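Side-chain contacts in sulfate adenylyltransferase (PDB 4DNX), which catalyses the reaction of sulfate with ATP to give adenosine 5'-phosphosulfate and diphosphate: residues 17-20 against 21-25; 253-256 against 257-261; 306-309 against 310-313; 373-376 against 377-380. All coordinates share one frame; numbering follows the deposited sequence. Where two conformers were deposited one is given.

Contact 1. Residues 17-20 against 21-25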
loop_
_atom_site.group_PDB
_atom_site.type_symbol
_atom_site.label_atom_id
_atom_site.label_comp_id
_atom_site.label_asym_id
_atom_site.label_seq_id
_atom_site.Cartn_x
_atom_site.Cartn_y
_atom_site.Cartn_z
ATOM N N ASP A 17 -2.224 -14.102 -7.063
ATOM C CA ASP A 17 -1.470 -15.298 -6.756
ATOM C C ASP A 17 -0.035 -15.099 -7.260
ATOM O O ASP A 17 0.138 -14.937 -8.464
ATOM C CB ASP A 17 -2.101 -16.494 -7.474
ATOM C CG ASP A 17 -1.375 -17.792 -7.177
ATOM O OD1 ASP A 17 -1.307 -18.159 -5.998
ATOM O OD2 ASP A 17 -0.878 -18.452 -8.117
ATOM N N PRO A 18 0.974 -15.091 -6.380
ATOM C CA PRO A 18 2.341 -14.768 -6.810
ATOM C C PRO A 18 2.909 -15.781 -7.820
ATOM O O PRO A 18 3.626 -15.380 -8.719
ATOM C CB PRO A 18 3.146 -14.796 -5.514
ATOM C CG PRO A 18 2.151 -14.428 -4.487
ATOM C CD PRO A 18 0.828 -14.962 -4.912
ATOM N N GLU A 19 2.577 -17.060 -7.680
ATOM C CA GLU A 19 3.102 -18.045 -8.635
ATOM C C GLU A 19 2.562 -17.807 -10.051
ATOM O O GLU A 19 3.334 -17.821 -11.034
ATOM C CB GLU A 19 2.838 -19.474 -8.158
ATOM C CG GLU A 19 3.276 -20.475 -9.184
ATOM C CD GLU A 19 3.733 -21.778 -8.587
ATOM O OE1 GLU A 19 2.854 -22.578 -8.196
ATOM O OE2 GLU A 19 4.966 -22.004 -8.521
ATOM N N GLN A 20 1.255 -17.566 -10.168
ATOM C CA GLN A 20 0.613 -17.207 -11.456
ATOM C C GLN A 20 1.142 -15.869 -12.015
ATOM O O GLN A 20 1.401 -15.731 -13.215
ATOM C CB GLN A 20 -0.910 -17.106 -11.297
ATOM C CG GLN A 20 -1.641 -18.474 -11.258
ATOM C CD GLN A 20 -1.306 -19.377 -12.464
ATOM O OE1 GLN A 20 -0.889 -20.534 -12.300
ATOM N NE2 GLN A 20 -1.470 -18.836 -13.677
ATOM N N HIS A 21 1.323 -14.899 -11.124
ATOM C CA HIS A 21 1.987 -13.631 -11.495
ATOM C C HIS A 21 3.361 -13.822 -12.141
ATOM O O HIS A 21 3.642 -13.261 -13.239
ATOM C CB HIS A 21 2.118 -12.773 -10.228
ATOM C CG HIS A 21 2.582 -11.367 -10.464
ATOM N ND1 HIS A 21 2.393 -10.376 -9.523
ATOM C CD2 HIS A 21 3.292 -10.791 -11.472
ATOM C CE1 HIS A 21 2.903 -9.233 -9.969
ATOM N NE2 HIS A 21 3.473 -9.460 -11.139
ATOM N N HIS A 22 4.197 -14.641 -11.505
ATOM C CA HIS A 22 5.552 -14.909 -12.030
ATOM C C HIS A 22 5.476 -15.616 -13.376
ATOM O O HIS A 22 6.220 -15.282 -14.300
ATOM C CB HIS A 22 6.394 -15.743 -11.042
ATOM C CG HIS A 22 6.546 -15.114 -9.686
ATOM N ND1 HIS A 22 6.897 -15.844 -8.568
ATOM C CD2 HIS A 22 6.401 -13.828 -9.275
ATOM C CE1 HIS A 22 6.962 -15.032 -7.522
ATOM N NE2 HIS A 22 6.640 -13.811 -7.921
ATOM N N ARG A 23 4.562 -16.578 -13.500
ATOM C CA ARG A 23 4.418 -17.294 -14.782
ATOM C C ARG A 23 3.968 -16.370 -15.927
ATOM O O ARG A 23 4.495 -16.479 -17.067
ATOM C CB ARG A 23 3.447 -18.461 -14.638
ATOM C CG ARG A 23 4.077 -19.612 -13.871
ATOM C CD ARG A 23 3.049 -20.558 -13.255
ATOM N NE ARG A 23 2.321 -21.305 -14.270
ATOM C CZ ARG A 23 2.652 -22.519 -14.703
ATOM N NH1 ARG A 23 3.722 -23.142 -14.215
ATOM N NH2 ARG A 23 1.916 -23.104 -15.637
ATOM N N LEU A 24 3.016 -15.483 -15.623
ATOM C CA LEU A 24 2.502 -14.534 -16.613
ATOM C C LEU A 24 3.569 -13.507 -17.004
ATOM O O LEU A 24 3.714 -13.152 -18.190
ATOM C CB LEU A 24 1.235 -13.824 -16.095
ATOM C CG LEU A 24 -0.019 -14.728 -16.127
ATOM C CD1 LEU A 24 -1.261 -14.076 -15.454
ATOM C CD2 LEU A 24 -0.369 -15.129 -17.558
ATOM N N SER A 25 4.293 -13.007 -16.003
ATOM C CA SER A 25 5.384 -12.052 -16.268
ATOM C C SER A 25 6.416 -12.683 -17.198
ATOM O O SER A 25 6.912 -12.032 -18.141
ATOM C CB SER A 25 6.095 -11.655 -14.974
ATOM O OG SER A 25 5.238 -10.807 -14.280
#
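The imidazole of His22 lies flat over Pro18 O: the carbonyl oxygen sits 3.1 Å above the ring plane, over its centre, on one face. The other flat groups meet less squarely: the edge of the His21 ring faces Ser25 OG in plane, one turn further along, and the Arg23 guanidinium is 49° away from the plane of the Gln20 amide. All of this belongs to an N-capped first turn, that of helix 18-28 in the PUA-like part of the chain. Asp17 is the N-cap; its OD2 accepts from Gln20 N at 3.1 Å, met from above the carboxylate plane. Four i to i+4 bonds join residues 17-20 to 21-25, beginning with His21 N to Asp17 O at 2.9 Å. His22 N to Pro18 O, also 2.9 Å, reaches the same oxygen that the His22 ring covers. The ring gets there because CG stands beside the backbone N (chi1 -58°), which folds it back toward the helix start. Its NE2 is hydrogen-bonded to Asp172 of the second subunit, and Phe173 of that subunit packs on Pro18. Elsewhere on this turn, Glu19 and Arg23 run side by side through their aliphatic parts, CG of Glu19 to CD of Arg23 being 4.1 Å. Their charged ends do not meet, since Glu19 OE2 and Arg23 NH1 remain 5.9 Å apart. Arg23 bends at chi3 (68°), and its NE comes no nearer than 3.8 Å to Gln20 OE1.

Contact 2. Residues 253-256 against 257-261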
loop_
_atom_site.group_PDB
_atom_site.type_symbol
_atom_site.label_atom_id
_atom_site.label_comp_id
_atom_site.label_asym_id
_atom_site.label_seq_id
_atom_site.Cartn_x
_atom_site.Cartn_y
_atom_site.Cartn_z
ATOM N N LEU A 253 -4.679 16.208 13.822
ATOM C CA LEU A 253 -4.852 17.244 14.834
ATOM C C LEU A 253 -6.298 17.777 14.945
ATOM O O LEU A 253 -6.700 18.271 16.010
ATOM C CB LEU A 253 -3.883 18.417 14.595
ATOM C CG LEU A 253 -2.371 18.117 14.635
ATOM C CD1 LEU A 253 -1.565 19.382 14.380
ATOM C CD2 LEU A 253 -1.930 17.470 15.983
ATOM N N TYR A 254 -7.079 17.676 13.870
ATOM C CA TYR A 254 -8.375 18.361 13.815
ATOM C C TYR A 254 -9.581 17.420 13.617
ATOM O O TYR A 254 -10.743 17.861 13.630
ATOM C CB TYR A 254 -8.333 19.498 12.785
ATOM C CG TYR A 254 -7.366 20.615 13.183
ATOM C CD1 TYR A 254 -7.763 21.610 14.092
ATOM C CD2 TYR A 254 -6.059 20.630 12.731
ATOM C CE1 TYR A 254 -6.893 22.632 14.471
ATOM C CE2 TYR A 254 -5.168 21.622 13.104
ATOM C CZ TYR A 254 -5.589 22.621 13.977
ATOM O OH TYR A 254 -4.729 23.625 14.359
ATOM N N PHE A 255 -9.321 16.130 13.412
ATOM C CA PHE A 255 -10.428 15.175 13.368
ATOM C C PHE A 255 -10.400 14.261 14.593
ATOM O O PHE A 255 -9.332 14.044 15.151
ATOM C CB PHE A 255 -10.320 14.316 12.111
ATOM C CG PHE A 255 -10.818 15.005 10.853
ATOM C CD1 PHE A 255 -10.032 15.998 10.207
ATOM C CD2 PHE A 255 -12.044 14.632 10.277
ATOM C CE1 PHE A 255 -10.503 16.615 9.016
ATOM C CE2 PHE A 255 -12.516 15.234 9.068
ATOM C CZ PHE A 255 -11.734 16.231 8.444
ATOM N N PRO A 256 -11.543 13.705 14.995
ATOM C CA PRO A 256 -11.529 12.744 16.109
ATOM C C PRO A 256 -10.795 11.438 15.753
ATOM O O PRO A 256 -10.564 11.158 14.582
ATOM C CB PRO A 256 -13.009 12.466 16.369
ATOM C CG PRO A 256 -13.778 13.471 15.589
ATOM C CD PRO A 256 -12.902 13.926 14.470
ATOM N N PRO A 257 -10.454 10.632 16.749
ATOM C CA PRO A 257 -9.815 9.323 16.484
ATOM C C PRO A 257 -10.647 8.393 15.597
ATOM O O PRO A 257 -11.869 8.316 15.717
ATOM C CB PRO A 257 -9.703 8.691 17.879
ATOM C CG PRO A 257 -9.758 9.833 18.801
ATOM C CD PRO A 257 -10.667 10.841 18.193
ATOM N N ASN A 258 -9.944 7.688 14.724
ATOM C CA ASN A 258 -10.559 6.719 13.812
ATOM C C ASN A 258 -11.703 7.308 12.965
ATOM O O ASN A 258 -12.807 6.728 12.888
ATOM C CB ASN A 258 -11.037 5.475 14.592
ATOM C CG ASN A 258 -11.428 4.337 13.628
ATOM O OD1 ASN A 258 -10.811 4.216 12.554
ATOM N ND2 ASN A 258 -12.451 3.547 13.974
ATOM N N THR A 259 -11.467 8.488 12.361
ATOM C CA THR A 259 -12.471 9.086 11.468
ATOM C C THR A 259 -11.945 9.395 10.084
ATOM O O THR A 259 -12.736 9.739 9.229
ATOM C CB THR A 259 -13.099 10.378 12.079
ATOM O OG1 THR A 259 -12.059 11.341 12.287
ATOM C CG2 THR A 259 -13.766 10.064 13.371
ATOM N N VAL A 260 -10.636 9.262 9.849
ATOM C CA VAL A 260 -10.085 9.632 8.520
ATOM C C VAL A 260 -9.217 8.509 7.953
ATOM O O VAL A 260 -8.451 7.910 8.716
ATOM C CB VAL A 260 -9.228 10.914 8.599
ATOM C CG1 VAL A 260 -8.648 11.279 7.194
ATOM C CG2 VAL A 260 -10.038 12.067 9.181
ATOM N N MET A 261 -9.376 8.211 6.645
ATOM C CA MET A 261 -8.470 7.362 5.905
ATOM C C MET A 261 -7.897 8.163 4.747
ATOM O O MET A 261 -8.655 8.626 3.922
ATOM C CB MET A 261 -9.241 6.183 5.315
ATOM C CG MET A 261 -9.375 5.021 6.206
ATOM S SD MET A 261 -10.462 3.790 5.421
ATOM C CE MET A 261 -9.562 3.484 3.903
#
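This is a local turn contact closing the helix-to-strand half of a beta-alpha-beta unit, in which strand 223-230, helix 240-254 and strand 260-266 follow one another in the Rossmann-like domain. Phe255, the first residue to leave helical backbone angles, folds back on Val260 at the start of the strand. The evidence is a CH-pi contact: Val260 CG2 sits over one face of the Phe255 ring, 3.8 Å from the centroid and 29° off the normal. That methyl comes closest to the ring at Phe255 CD2, 3.4 Å away, and the two side chains cross at about a right angle. Val260 places CG1 anti to the backbone N (chi1 180°), which turns CG2 toward the ring. Thr259 approaches elsewhere, its OG1 lying at the ring edge near the plane and 3.5 Å from Phe255 CB. Within the connection itself, the hydroxyl of Thr259 donates to the carbonyl of Pro256, OG1 to O being 2.7 Å, with the donor tilted 30° from the carbonyl plane. This side-chain bond spans the Pro257-Asn258 corner. Around the contact, Lys213 makes a cation-pi interaction with Phe255, while backbone bonds from Thr259 and Met261 to Val224 tie the incoming strand to its parallel neighbour. Across the Pro256-Pro257 peptide bond the rings are set close, Pro256 CB lying 3.4 Å from Pro257 CD.

Contact 3. Residues 306-309 against 310-313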
loop_
_atom_site.group_PDB
_atom_site.type_symbol
_atom_site.label_atom_id
_atom_site.label_comp_id
_atom_site.label_asym_id
_atom_site.label_seq_id
_atom_site.Cartn_x
_atom_site.Cartn_y
_atom_site.Cartn_z
ATOM N N GLY A 306 -23.131 23.206 -16.724
ATOM C CA GLY A 306 -23.778 24.049 -15.713
ATOM C C GLY A 306 -23.202 23.721 -14.330
ATOM O O GLY A 306 -22.742 22.600 -14.098
ATOM N N PRO A 307 -23.232 24.690 -13.409
ATOM C CA PRO A 307 -22.571 24.527 -12.090
ATOM C C PRO A 307 -23.018 23.298 -11.274
ATOM O O PRO A 307 -22.203 22.715 -10.545
ATOM C CB PRO A 307 -22.934 25.830 -11.339
ATOM C CG PRO A 307 -24.009 26.478 -12.118
ATOM C CD PRO A 307 -23.843 26.029 -13.564
ATOM N N PHE A 308 -24.305 22.928 -11.385
ATOM C CA PHE A 308 -24.831 21.763 -10.642
ATOM C C PHE A 308 -25.263 20.581 -11.518
ATOM O O PHE A 308 -25.944 19.671 -11.055
ATOM C CB PHE A 308 -25.962 22.209 -9.700
ATOM C CG PHE A 308 -25.525 23.285 -8.735
ATOM C CD1 PHE A 308 -24.647 22.962 -7.696
ATOM C CD2 PHE A 308 -25.921 24.602 -8.910
ATOM C CE1 PHE A 308 -24.205 23.951 -6.812
ATOM C CE2 PHE A 308 -25.502 25.599 -8.028
ATOM C CZ PHE A 308 -24.629 25.271 -6.982
ATOM N N ASP A 309 -24.880 20.614 -12.798
ATOM C CA ASP A 309 -25.184 19.497 -13.695
ATOM C C ASP A 309 -24.632 18.160 -13.187
ATOM O O ASP A 309 -25.255 17.109 -13.383
ATOM C CB ASP A 309 -24.689 19.802 -15.129
ATOM C CG ASP A 309 -25.507 20.906 -15.833
ATOM O OD1 ASP A 309 -26.495 21.454 -15.270
ATOM O OD2 ASP A 309 -25.171 21.249 -16.996
ATOM N N ALA A 310 -23.463 18.185 -12.549
ATOM C CA ALA A 310 -22.887 16.947 -12.030
ATOM C C ALA A 310 -23.652 16.409 -10.816
ATOM O O ALA A 310 -23.508 15.230 -10.457
ATOM C CB ALA A 310 -21.387 17.116 -11.733
ATOM N N GLN A 311 -24.448 17.251 -10.172
ATOM C CA GLN A 311 -25.360 16.732 -9.154
ATOM C C GLN A 311 -26.657 16.203 -9.785
ATOM O O GLN A 311 -27.112 15.107 -9.455
ATOM C CB GLN A 311 -25.692 17.829 -8.136
ATOM C CG GLN A 311 -24.452 18.404 -7.439
ATOM C CD GLN A 311 -24.822 19.553 -6.457
ATOM O OE1 GLN A 311 -25.954 20.061 -6.437
ATOM N NE2 GLN A 311 -23.858 19.942 -5.640
ATOM N N THR A 312 -27.249 16.975 -10.694
ATOM C CA THR A 312 -28.588 16.640 -11.219
ATOM C C THR A 312 -28.586 15.470 -12.226
ATOM O O THR A 312 -29.635 14.891 -12.498
ATOM C CB THR A 312 -29.317 17.857 -11.811
ATOM O OG1 THR A 312 -28.556 18.382 -12.911
ATOM C CG2 THR A 312 -29.516 18.926 -10.719
ATOM N N ILE A 313 -27.416 15.127 -12.762
ATOM C CA ILE A 313 -27.343 14.003 -13.702
ATOM C C ILE A 313 -27.851 12.730 -12.982
ATOM O O ILE A 313 -28.389 11.811 -13.612
ATOM C CB ILE A 313 -25.899 13.792 -14.229
ATOM C CG1 ILE A 313 -25.890 12.775 -15.384
ATOM C CG2 ILE A 313 -24.889 13.405 -13.099
ATOM C CD1 ILE A 313 -24.599 12.813 -16.223
HETATM O O HOH W 1 -21.458 20.510 -12.694
HETATM O O HOH W 2 -27.100 17.037 -15.681
HETATM O O HOH W 3 -28.496 21.058 -13.343
#
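Phe308 and Gln311 both carry CG beside the backbone N (chi1 -57° in Phe308), and Gln311 then runs extended, laying its amide alongside the phenyl ring. The two groups point the same way with their planes 41° apart. Gln311 OE1 comes obliquely to Phe308 CD1 at 3.4 Å, while Pro307 CB packs over one ring face, offset toward the rim. Phe308 is the N-cap of helix 309-316, and a type I beta turn from Gly306 to Asp309 leads into it. Two backbone donors grip Phe308 O: Thr312 N arrives almost in line with the carbonyl at 3.0 Å, whereas Gln311 N approaches from 63° out of the carbonyl plane, also at 3.0 Å. The turn is braced by the Asp309 carboxylate, whose OD2 accepts from Gly306 N at 2.8 Å from above its plane. The other oxygen, Asp309 OD1, is linked to Thr312 OG1 through a water that lies 2.8 Å from OD1 and 2.7 Å from OG1. Another water accepts from Ala310 N and lies within hydrogen-bonding distance of Gly306 O. The Gln311 amide is fixed from outside, with NE2 donating to Ala330 O and to Ile294 O. Ala310 and Ile313 pack instead on helix 274-287, placing this helix start between that helix and the ends of the adjacent strands 291-294 and 326-329, Ala330 lying just beyond the latter.

Contact 4. Residues 373-376 against 377-380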
loop_
_atom_site.group_PDB
_atom_site.type_symbol
_atom_site.label_atom_id
_atom_site.label_comp_id
_atom_site.label_asym_id
_atom_site.label_seq_id
_atom_site.Cartn_x
_atom_site.Cartn_y
_atom_site.Cartn_z
ATOM N N ALA A 373 0.857 33.520 7.138
ATOM C CA ALA A 373 -0.168 32.531 7.430
ATOM C C ALA A 373 -1.531 33.178 7.197
ATOM O O ALA A 373 -1.767 34.307 7.640
ATOM C CB ALA A 373 -0.056 32.025 8.887
ATOM N N PRO A 374 -2.437 32.473 6.529
ATOM C CA PRO A 374 -3.796 32.999 6.396
ATOM C C PRO A 374 -4.452 33.075 7.765
ATOM O O PRO A 374 -3.938 32.468 8.733
ATOM C CB PRO A 374 -4.498 31.990 5.476
ATOM C CG PRO A 374 -3.366 31.314 4.726
ATOM C CD PRO A 374 -2.243 31.235 5.748
ATOM N N PRO A 375 -5.569 33.789 7.862
ATOM C CA PRO A 375 -6.287 33.853 9.120
ATOM C C PRO A 375 -6.717 32.459 9.552
ATOM O O PRO A 375 -6.891 31.570 8.687
ATOM C CB PRO A 375 -7.492 34.746 8.792
ATOM C CG PRO A 375 -7.079 35.542 7.621
ATOM C CD PRO A 375 -6.177 34.662 6.839
ATOM N N PRO A 376 -6.823 32.209 10.860
ATOM C CA PRO A 376 -7.174 30.848 11.316
ATOM C C PRO A 376 -8.586 30.409 10.915
ATOM O O PRO A 376 -8.899 29.220 10.995
ATOM C CB PRO A 376 -7.016 30.910 12.843
ATOM C CG PRO A 376 -7.118 32.374 13.176
ATOM C CD PRO A 376 -6.552 33.120 11.993
ATOM N N GLU A 377 -9.407 31.353 10.446
ATOM C CA GLU A 377 -10.722 31.030 9.854
ATOM C C GLU A 377 -10.606 30.248 8.537
ATOM O O GLU A 377 -11.569 29.588 8.112
ATOM C CB GLU A 377 -11.524 32.305 9.588
ATOM C CG GLU A 377 -11.844 33.114 10.845
ATOM C CD GLU A 377 -10.585 33.621 11.557
ATOM O OE1 GLU A 377 -10.347 33.213 12.722
ATOM O OE2 GLU A 377 -9.825 34.391 10.930
ATOM N N PHE A 378 -9.436 30.323 7.885
ATOM C CA PHE A 378 -9.267 29.717 6.561
ATOM C C PHE A 378 -8.149 28.682 6.453
ATOM O O PHE A 378 -8.170 27.841 5.532
ATOM C CB PHE A 378 -9.067 30.806 5.514
ATOM C CG PHE A 378 -10.214 31.792 5.470
ATOM C CD1 PHE A 378 -11.427 31.442 4.855
ATOM C CD2 PHE A 378 -10.096 33.016 6.077
ATOM C CE1 PHE A 378 -12.489 32.353 4.820
ATOM C CE2 PHE A 378 -11.154 33.937 6.052
ATOM C CZ PHE A 378 -12.348 33.591 5.421
ATOM N N SER A 379 -7.181 28.743 7.370
ATOM C CA SER A 379 -6.063 27.772 7.348
ATOM C C SER A 379 -5.624 27.406 8.769
ATOM O O SER A 379 -5.529 28.274 9.659
ATOM C CB SER A 379 -4.882 28.344 6.537
ATOM O OG SER A 379 -3.909 27.335 6.293
ATOM N N ARG A 380 -5.363 26.117 9.001
ATOM C CA ARG A 380 -4.832 25.702 10.319
ATOM C C ARG A 380 -3.364 26.087 10.408
ATOM O O ARG A 380 -2.622 25.873 9.420
ATOM C CB ARG A 380 -4.973 24.188 10.465
ATOM C CG ARG A 380 -6.411 23.681 10.272
ATOM C CD ARG A 380 -7.371 24.361 11.285
ATOM N NE ARG A 380 -8.664 23.666 11.329
ATOM C CZ ARG A 380 -9.585 23.896 12.269
ATOM N NH1 ARG A 380 -9.355 24.810 13.212
ATOM N NH2 ARG A 380 -10.744 23.238 12.269
HETATM O O HOH W 4 -3.292 30.039 9.716
HETATM O O HOH W 5 -7.426 27.531 12.406
#
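Pro375 and Glu377 meet at the dense side of a beta turn, Pro375 to Phe378, in the connection that leads into helix 381-393, with Arg380 as that helix's N-cap. Pro375 O is the centre of the turn and takes two backbone donors. Phe378 N makes the i to i+3 bond at 2.9 Å, standing 48° out of the carbonyl plane, and Ser379 N adds an i to i+4 bond, nearly in line with the carbonyl at 3.1 Å. A CA-H...O contact from Pro376 CA to Ser379 O, 3.5 Å and 163° at the hydrogen, draws the two limbs together in a third place. Side chains fill in around this frame: the Ser379 CB lies 3.8 Å from Pro374 CG, and Pro375 CB meets the edge of the Phe378 ring, near its plane. Pro374 is buried further by Val364 and Leu368 of helix 361-369, and Ser379 OG is hydrogen-bonded to His205 ND1. The carboxylate of Glu377 folds back over the prolines because the chain bends at chi2 (62°); OE2 reaches Pro375 CB at 3.2 Å. Glu377 CB lies over one face of the Phe378 ring, offset toward the rim.

The looser side is bridged by water. One water donates to both Pro374 O and Ser379 O, across the mouth of the turn. Another donates to Pro376 O, which also accepts from Arg206, but its links to Ser379 O and Arg380 NH1 are weak. Pro376 is exposed, yet even here one close approach remains, Pro376 CG lying 3.4 Å from Glu377 OE1.

How the contacts relate
Contacts 2 and 4 are the one pair that touches: Tyr254 CD1 packs 3.4 Å from Arg380 CZ, although their centres are about 20 Å apart. Both also meet helix 206-219, where Glu209 is packed by Tyr254 and Phe255 and salt-bridged by Arg380. Contact 3 lies in the same ATP-sulfurylase part of the chain but is separate, its nearest atoms about 19 Å from contact 2 and about 18 Å from contact 4. Contact 1, in the PUA-like part, is about 51 Å from contact 4 between centres. Contacts 1 and 2 both border the second subunit. A bound MES, probably from crystallisation, lies about 4 Å from the Asp17 side chain.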